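Local coordinates for protein cytidylyltransferase (Leptospira borgpetersenii serovar Hardjo-bovis, PDB 6OEW) that probably transfers a nucleotidyl group, most likely cytidylyl from CTP, in a metal-dependent reaction, at residues G129-A143 against K182-S195. Sequence-based numbering, arbitrary orientation.
With EDO (1,2-ethanediol), chain E.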
loop_
_atom_site.group_PDB
_atom_site.type_symbol
_atom_site.label_atom_id
_atom_site.label_comp_id
_atom_site.label_asym_id
_atom_site.label_seq_id
_atom_site.Cartn_x
_atom_site.Cartn_y
_atom_site.Cartn_z
ATOM N N GLY A 129 17.186 12.425 8.542
ATOM C CA GLY A 129 18.438 12.839 7.955
ATOM C C GLY A 129 19.429 11.722 7.716
ATOM O O GLY A 129 20.419 11.935 7.006
ATOM N N ARG A 130 19.199 10.542 8.295
ATOM C CA ARG A 130 19.985 9.367 7.963
ATOM C C ARG A 130 19.243 8.411 7.057
ATOM O O ARG A 130 19.852 7.454 6.573
ATOM C CB ARG A 130 20.393 8.576 9.219
ATOM C CG ARG A 130 20.690 9.360 10.411
ATOM C CD ARG A 130 21.181 8.424 11.507
ATOM N NE ARG A 130 21.595 9.215 12.632
ATOM C CZ ARG A 130 20.912 9.315 13.762
ATOM N NH1 ARG A 130 21.375 10.090 14.724
ATOM N NH2 ARG A 130 19.788 8.618 13.930
ATOM N N ILE A 131 17.941 8.604 6.865
ATOM C CA ILE A 131 17.125 7.741 6.012
ATOM C C ILE A 131 16.286 8.626 5.109
ATOM O O ILE A 131 15.653 9.578 5.574
ATOM C CB ILE A 131 16.194 6.803 6.808
ATOM C CG1 ILE A 131 16.978 5.940 7.798
ATOM C CG2 ILE A 131 15.360 5.930 5.841
ATOM C CD1 ILE A 131 16.125 4.963 8.586
ATOM N N GLU A 132 16.281 8.321 3.821
ATOM C CA GLU A 132 15.350 8.987 2.930
ATOM C C GLU A 132 14.388 8.008 2.278
ATOM O O GLU A 132 13.385 8.449 1.701
ATOM C CB GLU A 132 16.101 9.782 1.857
ATOM C CG GLU A 132 17.048 8.971 1.021
ATOM C CD GLU A 132 17.926 9.851 0.138
ATOM O OE1 GLU A 132 17.589 11.045 -0.053
ATOM O OE2 GLU A 132 18.952 9.352 -0.368
ATOM N N PHE A 133 14.643 6.707 2.399
ATOM C CA PHE A 133 13.794 5.685 1.789
ATOM C C PHE A 133 13.798 4.444 2.672
ATOM O O PHE A 133 14.855 3.844 2.904
ATOM C CB PHE A 133 14.320 5.362 0.396
ATOM C CG PHE A 133 13.389 4.525 -0.435
ATOM C CD1 PHE A 133 12.628 5.114 -1.420
ATOM C CD2 PHE A 133 13.313 3.153 -0.255
ATOM C CE1 PHE A 133 11.772 4.348 -2.224
ATOM C CE2 PHE A 133 12.467 2.372 -1.049
ATOM C CZ PHE A 133 11.691 2.965 -2.017
ATOM N N LEU A 134 12.622 4.056 3.155
ATOM C CA LEU A 134 12.452 2.856 3.970
ATOM C C LEU A 134 11.410 1.973 3.286
ATOM O O LEU A 134 10.319 2.450 2.957
ATOM C CB LEU A 134 12.013 3.209 5.396
ATOM C CG LEU A 134 11.769 2.041 6.369
ATOM C CD1 LEU A 134 13.043 1.231 6.596
ATOM C CD2 LEU A 134 11.144 2.457 7.690
ATOM N N THR A 135 11.744 0.696 3.073
ATOM C CA THR A 135 10.803 -0.251 2.464
ATOM C C THR A 135 10.808 -1.554 3.248
ATOM O O THR A 135 11.795 -1.906 3.897
ATOM C CB THR A 135 11.147 -0.524 0.966
ATOM O OG1 THR A 135 10.246 -1.500 0.411
ATOM C CG2 THR A 135 12.568 -1.036 0.801
ATOM N N ASN A 136 9.681 -2.268 3.204
ATOM C CA ASN A 136 9.614 -3.647 3.670
ATOM C C ASN A 136 9.372 -4.615 2.515
ATOM O O ASN A 136 9.046 -5.783 2.750
ATOM C CB ASN A 136 8.511 -3.806 4.734
ATOM C CG ASN A 136 7.094 -3.756 4.112
ATOM O OD1 ASN A 136 6.923 -3.470 2.897
ATOM N ND2 ASN A 136 6.086 -4.032 4.929
ATOM N N CYS A 137 9.510 -4.153 1.267
ATOM C CA CYS A 137 9.164 -5.026 0.154
ATOM C C CYS A 137 10.208 -4.992 -0.956
ATOM O O CYS A 137 9.875 -5.271 -2.115
ATOM C CB CYS A 137 7.763 -4.671 -0.384
ATOM S SG CYS A 137 7.563 -2.962 -0.958
ATOM N N PHE A 138 11.464 -4.663 -0.633
ATOM C CA PHE A 138 12.564 -4.973 -1.541
ATOM C C PHE A 138 12.934 -6.426 -1.282
ATOM O O PHE A 138 12.392 -7.331 -1.925
ATOM C CB PHE A 138 13.739 -4.022 -1.323
ATOM C CG PHE A 138 14.862 -4.195 -2.312
ATOM C CD1 PHE A 138 14.645 -4.048 -3.668
ATOM C CD2 PHE A 138 16.152 -4.456 -1.871
ATOM C CE1 PHE A 138 15.685 -4.198 -4.568
ATOM C CE2 PHE A 138 17.195 -4.600 -2.774
ATOM C CZ PHE A 138 16.961 -4.466 -4.113
ATOM N N GLN A 139 13.821 -6.668 -0.317
ATOM C CA GLN A 139 13.814 -7.966 0.346
ATOM C C GLN A 139 12.413 -8.201 0.898
ATOM O O GLN A 139 11.820 -7.301 1.505
ATOM C CB GLN A 139 14.837 -8.000 1.492
ATOM C CG GLN A 139 16.289 -8.136 1.089
ATOM C CD GLN A 139 17.180 -8.317 2.307
ATOM O OE1 GLN A 139 17.488 -9.442 2.708
ATOM N NE2 GLN A 139 17.583 -7.194 2.916
ATOM N N ARG A 140 11.866 -9.394 0.678
ATOM C CA ARG A 140 10.512 -9.708 1.126
ATOM C C ARG A 140 10.524 -10.765 2.220
ATOM O O ARG A 140 10.903 -11.915 1.970
ATOM C CB ARG A 140 9.650 -10.175 -0.050
ATOM C CG ARG A 140 9.345 -9.042 -1.015
ATOM C CD ARG A 140 8.507 -9.509 -2.229
ATOM N NE ARG A 140 8.048 -8.337 -2.976
ATOM C CZ ARG A 140 6.963 -7.636 -2.652
ATOM N NH1 ARG A 140 6.211 -8.011 -1.616
ATOM N NH2 ARG A 140 6.617 -6.566 -3.363
ATOM N N THR A 141 10.074 -10.384 3.423
ATOM C CA THR A 141 9.812 -11.348 4.482
ATOM C C THR A 141 8.405 -11.249 5.052
ATOM O O THR A 141 8.038 -12.105 5.864
ATOM C CB THR A 141 10.836 -11.216 5.638
ATOM O OG1 THR A 141 10.920 -9.852 6.075
ATOM C CG2 THR A 141 12.212 -11.711 5.210
ATOM N N PHE A 142 7.613 -10.247 4.675
ATOM C CA PHE A 142 6.178 -10.255 4.930
ATOM C C PHE A 142 5.457 -10.931 3.765
ATOM O O PHE A 142 5.996 -11.062 2.663
ATOM C CB PHE A 142 5.618 -8.836 5.114
ATOM C CG PHE A 142 6.210 -8.100 6.280
ATOM C CD1 PHE A 142 5.616 -8.166 7.537
ATOM C CD2 PHE A 142 7.356 -7.345 6.116
ATOM C CE1 PHE A 142 6.165 -7.501 8.625
ATOM C CE2 PHE A 142 7.926 -6.673 7.231
ATOM C CZ PHE A 142 7.313 -6.748 8.462
ATOM N N ALA A 143 4.237 -11.387 4.033
ATOM C CA ALA A 143 3.374 -11.841 2.946
ATOM C C ALA A 143 3.204 -10.729 1.915
ATOM O O ALA A 143 3.224 -9.544 2.243
ATOM C CB ALA A 143 2.009 -12.261 3.484
ATOM N N LYS A 182 23.131 4.634 -3.914
ATOM C CA LYS A 182 23.020 6.057 -4.210
ATOM C C LYS A 182 22.091 6.805 -3.253
ATOM O O LYS A 182 22.025 8.038 -3.314
ATOM C CB LYS A 182 22.530 6.252 -5.652
ATOM C CG LYS A 182 23.507 5.725 -6.707
ATOM C CD LYS A 182 23.057 6.047 -8.137
ATOM C CE LYS A 182 24.072 5.561 -9.157
ATOM N NZ LYS A 182 25.353 6.299 -9.033
ATOM N N PHE A 183 21.383 6.108 -2.372
ATOM C CA PHE A 183 20.391 6.731 -1.508
ATOM C C PHE A 183 20.582 6.286 -0.064
ATOM O O PHE A 183 21.242 5.282 0.219
ATOM C CB PHE A 183 18.973 6.383 -1.954
ATOM C CG PHE A 183 18.675 6.770 -3.364
ATOM C CD1 PHE A 183 18.212 8.038 -3.661
ATOM C CD2 PHE A 183 18.850 5.859 -4.401
ATOM C CE1 PHE A 183 17.931 8.397 -4.973
ATOM C CE2 PHE A 183 18.570 6.218 -5.712
ATOM C CZ PHE A 183 18.117 7.485 -5.996
ATOM N N LYS A 184 19.991 7.049 0.854
ATOM C CA LYS A 184 19.975 6.658 2.265
ATOM C C LYS A 184 18.832 5.651 2.419
ATOM O O LYS A 184 17.736 5.941 2.908
ATOM C CB LYS A 184 19.863 7.892 3.159
ATOM C CG LYS A 184 21.014 8.874 2.902
ATOM C CD LYS A 184 20.994 10.075 3.820
ATOM C CE LYS A 184 22.254 10.921 3.647
ATOM N NZ LYS A 184 22.265 12.033 4.621
ATOM N N PHE A 185 19.137 4.418 2.004
ATOM C CA PHE A 185 18.196 3.328 1.775
ATOM C C PHE A 185 18.238 2.350 2.941
ATOM O O PHE A 185 19.324 1.970 3.388
ATOM C CB PHE A 185 18.583 2.608 0.474
ATOM C CG PHE A 185 17.710 1.420 0.124
ATOM C CD1 PHE A 185 16.514 1.597 -0.562
ATOM C CD2 PHE A 185 18.117 0.127 0.433
ATOM C CE1 PHE A 185 15.719 0.506 -0.904
ATOM C CE2 PHE A 185 17.333 -0.977 0.097
ATOM C CZ PHE A 185 16.129 -0.787 -0.576
ATOM N N PHE A 186 17.064 1.938 3.427
ATOM C CA PHE A 186 16.983 0.998 4.538
ATOM C C PHE A 186 15.773 0.103 4.385
ATOM O O PHE A 186 14.777 0.482 3.765
ATOM C CB PHE A 186 16.938 1.726 5.875
ATOM C CG PHE A 186 18.217 2.372 6.183
ATOM C CD1 PHE A 186 19.259 1.624 6.692
ATOM C CD2 PHE A 186 18.435 3.697 5.841
ATOM C CE1 PHE A 186 20.478 2.210 6.927
ATOM C CE2 PHE A 186 19.653 4.295 6.084
ATOM C CZ PHE A 186 20.675 3.550 6.619
ATOM N N GLU A 187 15.859 -1.076 4.998
ATOM C CA GLU A 187 14.820 -2.085 4.857
ATOM C C GLU A 187 14.305 -2.542 6.216
ATOM O O GLU A 187 15.036 -2.571 7.206
ATOM C CB GLU A 187 15.334 -3.284 4.078
ATOM C CG GLU A 187 15.814 -2.921 2.676
ATOM C CD GLU A 187 16.212 -4.151 1.901
ATOM O OE1 GLU A 187 17.425 -4.435 1.790
ATOM O OE2 GLU A 187 15.294 -4.852 1.444
ATOM N N TYR A 188 13.051 -2.954 6.228
ATOM C CA TYR A 188 12.366 -3.320 7.455
ATOM C C TYR A 188 11.935 -4.781 7.389
ATOM O O TYR A 188 11.066 -5.129 6.563
ATOM C CB TYR A 188 11.181 -2.388 7.674
ATOM C CG TYR A 188 10.549 -2.524 9.030
ATOM C CD1 TYR A 188 11.106 -1.897 10.146
ATOM C CD2 TYR A 188 9.427 -3.312 9.205
ATOM C CE1 TYR A 188 10.526 -2.037 11.402
ATOM C CE2 TYR A 188 8.843 -3.463 10.445
ATOM C CZ TYR A 188 9.391 -2.819 11.534
ATOM O OH TYR A 188 8.787 -2.986 12.738
ATOM N N PRO A 189 12.501 -5.664 8.212
ATOM C CA PRO A 189 12.157 -7.087 8.150
ATOM C C PRO A 189 10.928 -7.472 8.968
ATOM O O PRO A 189 10.547 -6.820 9.942
ATOM C CB PRO A 189 13.400 -7.764 8.741
ATOM C CG PRO A 189 13.838 -6.776 9.822
ATOM C CD PRO A 189 13.536 -5.389 9.231
ATOM N N ASN A 190 10.326 -8.581 8.552
ATOM C CA ASN A 190 9.422 -9.362 9.385
ATOM C C ASN A 190 10.237 -10.216 10.362
ATOM O O ASN A 190 11.428 -10.458 10.169
ATOM C CB ASN A 190 8.535 -10.235 8.490
ATOM C CG ASN A 190 7.359 -10.873 9.223
ATOM O OD1 ASN A 190 6.996 -10.496 10.348
ATOM N ND2 ASN A 190 6.741 -11.856 8.562
ATOM N N GLU A 191 9.584 -10.692 11.419
ATOM C CA GLU A 191 10.316 -11.493 12.396
ATOM C C GLU A 191 10.636 -12.888 11.867
ATOM O O GLU A 191 11.570 -13.537 12.349
ATOM C CB GLU A 191 9.514 -11.598 13.683
ATOM C CG GLU A 191 8.079 -11.995 13.405
ATOM C CD GLU A 191 7.255 -12.053 14.662
ATOM O OE1 GLU A 191 7.862 -12.146 15.751
ATOM O OE2 GLU A 191 6.009 -11.993 14.556
ATOM N N ARG A 192 9.859 -13.376 10.909
ATOM C CA ARG A 192 10.105 -14.651 10.257
ATOM C C ARG A 192 9.829 -14.447 8.776
ATOM O O ARG A 192 9.398 -13.368 8.352
ATOM C CB ARG A 192 9.229 -15.769 10.837
ATOM C CG ARG A 192 7.737 -15.541 10.636
ATOM C CD ARG A 192 6.905 -16.561 11.404
ATOM N NE ARG A 192 5.491 -16.187 11.445
ATOM C CZ ARG A 192 4.566 -16.816 12.172
ATOM N NH1 ARG A 192 4.899 -17.864 12.923
ATOM N NH2 ARG A 192 3.306 -16.393 12.156
ATOM N N ASP A 193 10.083 -15.473 7.972
ATOM C CA ASP A 193 9.914 -15.320 6.522
ATOM C C ASP A 193 8.524 -15.825 6.125
ATOM O O ASP A 193 8.288 -17.029 6.042
ATOM C CB ASP A 193 11.030 -16.045 5.772
ATOM C CG ASP A 193 10.987 -15.790 4.264
ATOM O OD1 ASP A 193 10.044 -15.119 3.800
ATOM O OD2 ASP A 193 11.896 -16.253 3.543
ATOM N N ASP A 194 7.601 -14.888 5.888
ATOM C CA ASP A 194 6.238 -15.176 5.459
ATOM C C ASP A 194 6.017 -14.909 3.980
ATOM O O ASP A 194 4.860 -14.851 3.542
ATOM C CB ASP A 194 5.220 -14.334 6.226
ATOM C CG ASP A 194 5.163 -14.657 7.707
ATOM O OD1 ASP A 194 5.566 -15.759 8.133
ATOM O OD2 ASP A 194 4.666 -13.791 8.442
ATOM N N SER A 195 7.082 -14.715 3.208
ATOM C CA SER A 195 6.912 -14.309 1.817
ATOM C C SER A 195 6.174 -15.352 0.983
ATOM O O SER A 195 5.675 -15.018 -0.105
ATOM C CB SER A 195 8.270 -14.040 1.190
ATOM O OG SER A 195 9.093 -15.185 1.347
HETATM C C1 EDO E . 13.312 -13.223 8.942
HETATM O O1 EDO E . 13.652 -14.611 9.000
HETATM C C2 EDO E . 14.481 -12.428 8.367
HETATM O O2 EDO E . 14.584 -11.199 9.092
HETATM O O HOH W 1 10.620 -7.008 4.490
HETATM O O HOH W 2 12.553 -4.716 2.089
#
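E187 reaches across to the 138-139 turn and takes two bonds from Q139: OE2 accepts the backbone N at 2.9 Å, nearly along its C-O axis, while OE1 is approached by NE2 from above the carboxylate plane. A water bridges F138 N and OE2, and the carboxylate sits at the edge of the F138 ring. F138 also meets F185, which directs its edge at the F138 ring in a T-shaped pair (planes at 88°) and runs beside F133, the rings nearly parallel but slid apart; the three form an aromatic cluster.

Farther along, N190 clasps T141 and F142. Its N donates to T141 OG1 (2.8 Å), and its CB stands 3.5 Å above the centroid of the F142 ring, a CH-pi contact. With CG anti to its backbone N (chi1 -168°), ND2 swings to T141 O; D194 N grips that oxygen from the opposite face of its carbonyl plane. An Asx turn at D193, whose OD1 takes both N and OG of S195, shapes the chain here. At the other end, E132 OE2 binds K184 N (2.8 Å), and K184 O accepts from both E132 N and F133 N.

Between these ends, F186 N to F133 O, T135 N to F186 O and Y188 N to T135 O join strands 133-135 and 185-187 in parallel. This pair forms one edge of the mixed sheet of a GT-A-clan fold, with 185-187 outermost and 133-135 beside 149-152; helix 114-126 touches L134 and Y188, helix 174-178 meets F138 and F185, and helix 224-233 touches N190 and D194.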